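Local coordinates for protein sarcoplasmic calcium-binding proteins II, V, VI, and VII (Branchiostoma lanceolatum, PDB 2SAS) that binds calcium ions through EF-hand loops in muscle, though its precise physiological role there has not been established, at residues T36-K39 with E40-G44; G113-V116 with S117-I121. All coordinates share one frame; numbering follows the deposited sequence.

Contact 1: T36-K39 with E40-G44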
ATOM      1  N   THR A  36      10.637  13.476  14.055  1.00 19.22           N
ATOM      2  CA  THR A  36      11.865  13.177  13.319  1.00 19.43           C
ATOM      3  C   THR A  36      11.625  13.464  11.839  1.00 19.44           C
ATOM      4  O   THR A  36      12.505  14.013  11.206  1.00 20.41           O
ATOM      5  CB  THR A  36      12.366  11.697  13.454  1.00 19.01           C
ATOM      6  OG1 THR A  36      12.604  11.522  14.855  1.00 18.24           O
ATOM      7  CG2 THR A  36      13.613  11.423  12.577  1.00 19.74           C
ATOM      8  N   ARG A  37      10.523  13.056  11.296  1.00 22.68           N
ATOM      9  CA  ARG A  37      10.182  13.244   9.847  1.00 23.32           C
ATOM     10  C   ARG A  37      10.220  14.763   9.561  1.00 23.20           C
ATOM     11  O   ARG A  37      10.930  15.187   8.640  1.00 23.47           O
ATOM     12  CB  ARG A  37       8.810  12.750   9.535  1.00 24.10           C
ATOM     13  CG  ARG A  37       8.514  11.678   8.532  1.00 28.26           C
ATOM     14  CD  ARG A  37       7.482  10.747   9.142  1.00 30.32           C
ATOM     15  NE  ARG A  37       6.706   9.992   8.240  1.00 34.54           N
ATOM     16  CZ  ARG A  37       7.016   9.014   7.390  1.00 36.88           C
ATOM     17  NH1 ARG A  37       8.273   8.625   7.172  1.00 35.69           N
ATOM     18  NH2 ARG A  37       6.037   8.405   6.688  1.00 37.44           N
ATOM     19  N   TYR A  38       9.479  15.465  10.410  1.00 21.85           N
ATOM     20  CA  TYR A  38       9.304  16.910  10.376  1.00 21.17           C
ATOM     21  C   TYR A  38      10.598  17.704  10.344  1.00 21.57           C
ATOM     22  O   TYR A  38      10.739  18.635   9.532  1.00 21.05           O
ATOM     23  CB  TYR A  38       8.429  17.395  11.515  1.00 21.14           C
ATOM     24  CG  TYR A  38       7.722  18.723  11.389  1.00 22.84           C
ATOM     25  CD1 TYR A  38       6.808  19.003  10.366  1.00 23.81           C
ATOM     26  CD2 TYR A  38       7.942  19.727  12.321  1.00 21.90           C
ATOM     27  CE1 TYR A  38       6.133  20.211  10.302  1.00 24.12           C
ATOM     28  CE2 TYR A  38       7.266  20.926  12.291  1.00 24.29           C
ATOM     29  CZ  TYR A  38       6.362  21.178  11.266  1.00 25.71           C
ATOM     30  OH  TYR A  38       5.721  22.406  11.194  1.00 27.68           O
ATOM     31  N   LYS A  39      11.458  17.411  11.304  1.00 22.20           N
ATOM     32  CA  LYS A  39      12.766  18.093  11.411  1.00 22.23           C
ATOM     33  C   LYS A  39      13.619  17.622  10.209  1.00 22.60           C
ATOM     34  O   LYS A  39      14.278  18.465   9.607  1.00 23.49           O
ATOM     35  CB  LYS A  39      13.483  17.778  12.692  1.00 21.79           C
ATOM     36  CG  LYS A  39      12.686  17.926  14.000  1.00 20.73           C
ATOM     37  CD  LYS A  39      13.297  16.945  15.033  1.00 18.95           C
ATOM     38  CE  LYS A  39      13.798  17.717  16.229  1.00 20.00           C
ATOM     39  NZ  LYS A  39      15.229  17.285  16.503  1.00 22.17           N
ATOM     40  N   GLU A  40      13.562  16.371   9.884  1.00 22.92           N
ATOM     41  CA  GLU A  40      14.250  15.667   8.793  1.00 25.44           C
ATOM     42  C   GLU A  40      14.146  16.490   7.513  1.00 25.99           C
ATOM     43  O   GLU A  40      15.189  16.806   6.861  1.00 26.97           O
ATOM     44  CB  GLU A  40      13.671  14.289   8.604  1.00 28.35           C
ATOM     45  CG  GLU A  40      14.164  12.946   8.099  1.00 31.45           C
ATOM     46  CD  GLU A  40      13.066  12.005   7.637  1.00 33.09           C
ATOM     47  OE1 GLU A  40      12.365  11.307   8.355  1.00 33.60           O
ATOM     48  OE2 GLU A  40      12.849  12.008   6.401  1.00 34.06           O
ATOM     49  N   VAL A  41      12.933  16.889   7.149  1.00 25.52           N
ATOM     50  CA  VAL A  41      12.643  17.646   5.948  1.00 24.73           C
ATOM     51  C   VAL A  41      12.627  19.157   6.033  1.00 23.93           C
ATOM     52  O   VAL A  41      12.845  19.742   4.946  1.00 23.52           O
ATOM     53  CB  VAL A  41      11.292  17.195   5.291  1.00 24.63           C
ATOM     54  CG1 VAL A  41      11.079  15.699   5.445  1.00 25.60           C
ATOM     55  CG2 VAL A  41      10.147  18.040   5.764  1.00 22.47           C
ATOM     56  N   ASN A  42      12.286  19.735   7.158  1.00 22.41           N
ATOM     57  CA  ASN A  42      12.246  21.188   7.274  1.00 23.91           C
ATOM     58  C   ASN A  42      13.545  21.859   7.777  1.00 22.90           C
ATOM     59  O   ASN A  42      13.678  23.078   7.594  1.00 22.01           O
ATOM     60  CB  ASN A  42      11.120  21.627   8.224  1.00 24.82           C
ATOM     61  CG  ASN A  42       9.766  21.516   7.537  1.00 25.57           C
ATOM     62  OD1 ASN A  42       9.217  20.415   7.570  1.00 24.53           O
ATOM     63  ND2 ASN A  42       9.316  22.653   7.010  1.00 24.86           N
ATOM     64  N   LYS A  43      14.336  21.086   8.453  1.00 22.13           N
ATOM     65  CA  LYS A  43      15.573  21.450   9.115  1.00 21.09           C
ATOM     66  C   LYS A  43      15.464  22.836   9.732  1.00 19.85           C
ATOM     67  O   LYS A  43      14.518  23.151  10.437  1.00 18.17           O
ATOM     68  CB  LYS A  43      16.691  21.332   8.092  1.00 23.31           C
ATOM     69  CG  LYS A  43      16.800  19.917   7.487  1.00 24.36           C
ATOM     70  CD  LYS A  43      17.815  19.997   6.352  1.00 27.08           C
ATOM     71  CE  LYS A  43      18.057  18.662   5.673  1.00 29.01           C
ATOM     72  NZ  LYS A  43      18.117  17.596   6.705  1.00 31.51           N
ATOM     73  N   GLY A  44      16.409  23.715   9.409  1.00 20.00           N
ATOM     74  CA  GLY A  44      16.487  25.090   9.860  1.00 17.88           C
ATOM     75  C   GLY A  44      15.459  25.999   9.217  1.00 17.39           C
ATOM     76  O   GLY A  44      15.445  27.218   9.560  1.00 16.10           O
TER

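Contact 2: G113-V116 with S117-I121. With CA (calcium ion), chain D.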
ATOM      1  N   GLY A 113       1.346  18.331   5.335  1.00 18.01           N
ATOM      2  CA  GLY A 113       2.496  17.536   4.868  1.00 17.94           C
ATOM      3  C   GLY A 113       2.320  17.236   3.398  1.00 18.88           C
ATOM      4  O   GLY A 113       3.251  16.771   2.725  1.00 18.84           O
ATOM      5  N   MET A 114       1.099  17.483   2.926  1.00 20.36           N
ATOM      6  CA  MET A 114       0.788  17.194   1.488  1.00 20.67           C
ATOM      7  C   MET A 114       1.068  18.500   0.729  1.00 20.79           C
ATOM      8  O   MET A 114       1.777  18.504  -0.284  1.00 22.17           O
ATOM      9  CB  MET A 114      -0.607  16.679   1.337  1.00 20.18           C
ATOM     10  CG  MET A 114      -0.788  15.254   1.682  1.00 21.49           C
ATOM     11  SD  MET A 114      -2.571  14.933   1.898  1.00 24.90           S
ATOM     12  CE  MET A 114      -3.045  14.814   0.164  1.00 22.09           C
ATOM     13  N   ASP A 115       0.555  19.569   1.290  1.00 18.54           N
ATOM     14  CA  ASP A 115       0.749  20.896   0.714  1.00 19.92           C
ATOM     15  C   ASP A 115       2.203  21.311   0.890  1.00 21.32           C
ATOM     16  O   ASP A 115       2.487  22.278   1.607  1.00 22.38           O
ATOM     17  CB  ASP A 115      -0.275  21.843   1.344  1.00 20.74           C
ATOM     18  CG  ASP A 115      -0.183  23.303   1.026  1.00 20.56           C
ATOM     19  OD1 ASP A 115       0.388  23.741   0.012  1.00 19.25           O
ATOM     20  OD2 ASP A 115      -0.772  24.078   1.829  1.00 21.83           O
ATOM     21  N   VAL A 116       3.156  20.649   0.239  1.00 21.95           N
ATOM     22  CA  VAL A 116       4.567  21.024   0.341  1.00 22.65           C
ATOM     23  C   VAL A 116       4.853  22.514   0.090  1.00 24.45           C
ATOM     24  O   VAL A 116       5.874  23.067   0.619  1.00 23.86           O
ATOM     25  CB  VAL A 116       5.362  20.097  -0.598  1.00 21.59           C
ATOM     26  CG1 VAL A 116       6.741  20.676  -0.940  1.00 21.26           C
ATOM     27  CG2 VAL A 116       5.482  18.685  -0.037  1.00 19.10           C
ATOM     28  N   SER A 117       4.000  23.209  -0.676  1.00 23.79           N
ATOM     29  CA  SER A 117       4.257  24.615  -0.988  1.00 23.92           C
ATOM     30  C   SER A 117       3.690  25.652  -0.053  1.00 24.30           C
ATOM     31  O   SER A 117       4.052  26.853  -0.283  1.00 26.64           O
ATOM     32  CB  SER A 117       3.768  24.972  -2.387  1.00 24.63           C
ATOM     33  OG  SER A 117       2.355  25.058  -2.371  1.00 24.48           O
ATOM     34  N   GLY A 118       2.809  25.353   0.888  1.00 21.87           N
ATOM     35  CA  GLY A 118       2.315  26.373   1.790  1.00 18.98           C
ATOM     36  C   GLY A 118       1.205  27.266   1.346  1.00 17.48           C
ATOM     37  O   GLY A 118       0.809  28.144   2.161  1.00 18.99           O
ATOM     38  N   ASP A 119       0.611  27.123   0.204  1.00 16.50           N
ATOM     39  CA  ASP A 119      -0.500  27.959  -0.261  1.00 15.81           C
ATOM     40  C   ASP A 119      -1.830  27.458   0.232  1.00 16.19           C
ATOM     41  O   ASP A 119      -2.835  28.126  -0.045  1.00 17.51           O
ATOM     42  CB  ASP A 119      -0.567  28.123  -1.792  1.00 15.39           C
ATOM     43  CG  ASP A 119      -0.463  26.894  -2.607  1.00 17.62           C
ATOM     44  OD1 ASP A 119      -0.287  25.736  -2.154  1.00 21.31           O
ATOM     45  OD2 ASP A 119      -0.520  27.026  -3.852  1.00 22.26           O
ATOM     46  N   GLY A 120      -1.859  26.307   0.896  1.00 17.35           N
ATOM     47  CA  GLY A 120      -3.198  25.839   1.411  1.00 15.74           C
ATOM     48  C   GLY A 120      -4.025  25.182   0.335  1.00 14.42           C
ATOM     49  O   GLY A 120      -5.256  25.175   0.424  1.00 15.80           O
ATOM     50  N   ILE A 121      -3.373  24.652  -0.675  1.00 13.63           N
ATOM     51  CA  ILE A 121      -4.033  23.960  -1.800  1.00 15.09           C
ATOM     52  C   ILE A 121      -3.128  22.763  -2.055  1.00 15.68           C
ATOM     53  O   ILE A 121      -1.943  23.121  -1.953  1.00 15.87           O
ATOM     54  CB  ILE A 121      -4.033  24.885  -3.083  1.00 14.75           C
ATOM     55  CG1 ILE A 121      -5.065  26.021  -2.848  1.00 15.34           C
ATOM     56  CG2 ILE A 121      -4.264  24.171  -4.432  1.00 13.07           C
ATOM     57  CD1 ILE A 121      -4.953  27.116  -3.926  1.00 17.52           C
TER
HETATM   58 CA    CA D 188       0.409  23.596  -2.202  1.00 12.82          CA

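Contact 1: T36-K39 with E40-G44
Tyr-38 with Asn-42 and Arg-37 with Glu-40 are local contacts along the last turns of helix 28-42, the exiting helix of the first EF-hand. The contact lies on the protein surface, and the chain leaves the helix within it, at Lys-43. Each backbone N-H in these turns bonds back to the carbonyl O four residues earlier. Asn-42 N donates to Tyr-38 O at 3.0 Å. Lys-43 N follows with a bond of 2.9 Å to Lys-39 O. Lys-43 is the first residue to leave helical angles, and its phi is positive at 37°. It thus closes the last helical bond while turning the chain away.

The Tyr-38 ring swings out from the helix with CG anti to the backbone N (chi1 -158°). The amide end of Asn-42 lies loosely over one face of this ring, with the two planes 44° apart. Tyr-51 of helix 48-69 meets the Tyr-38 ring with its own ring nearly perpendicular and also touches Asn-42. The helix end is therefore packed against the next helix in the chain.

Arg-37 and Glu-40 run side by side and point the same way. Their charged ends do not join, since NH1 of Arg-37 stays 5.0 Å from OE1 of Glu-40. The attraction between them is probably only a general electrostatic one. As modelled, OE1 of Glu-40 lies instead against the backbone and the start of the side chain of Arg-37, with CA of Arg-37 nearest at 3.3 Å.

The Lys-43 chain is extended up to CE, then bends at its last torsion. This bend brings NZ of Lys-43 back to the carbonyl O of Glu-40 at 3.0 Å.

Contact 2: G113-V116 with S117-I121
One carboxylate, that of Asp-115, serves the metal and the backbone of its own loop at once. Asp-115 is the first calcium ligand of the third EF-hand loop, which follows helix 103-114. Its OD1 binds the calcium ion at 2.2 Å. Its OD2 faces the other way and accepts the backbone N-H of Gly-120 at 2.6 Å. That donor arrives on the syn side of the carboxylate, 26° out of its plane. The chain of Asp-115 is turned with CG anti to the backbone N (chi1 173°), which carries the carboxylate inside the curl of the loop. The two oxygens together tie the start of the loop to its far side and fix the rotation of the group.

A type I beta turn runs from Asp-115 to Gly-118. It is closed by Gly-118 N bonding to Asp-115 O at 3.2 Å. The same N-H makes a weak second bond to OD1 of Asp-115. Gly-118 and Gly-120 both have positive phi, consistent with the tight curl of the loop round the ion.

Ser-117 OG reaches the calcium ion at 2.4 Å. The carboxylate of Asp-119 is turned 34° from that of Asp-115. OD1 of Asp-119 also binds the ion. It lies 3.0 Å from OD1 of Asp-115, a closeness that their shared calcium ion probably makes tolerable. Glu-126 adds both carboxylate oxygens from helix 124-130, so the site joins the loop to its exiting helix. Ile-121 contributes backbone rather than side chain: its carbonyl O binds the calcium ion at 2.4 Å.

How the contacts relate
Contact 1 and contact 2 come from different EF-hands and different parts of the motif. Residues 36-44 end the exiting helix of the first hand, while residues 113-121 lead from the entering helix of the third hand into its calcium loop. Their centres are about 16 Å apart. Their nearest atoms are about 7 Å apart, and the two do not touch. Contact 2 holds four of the five residues that bind its calcium ion. Contact 1 binds none: the side chain of Arg-37 is about 12 Å from a bound calcium ion and about 9 Å from the side chains of Asn-21 and Asp-30 in the first site.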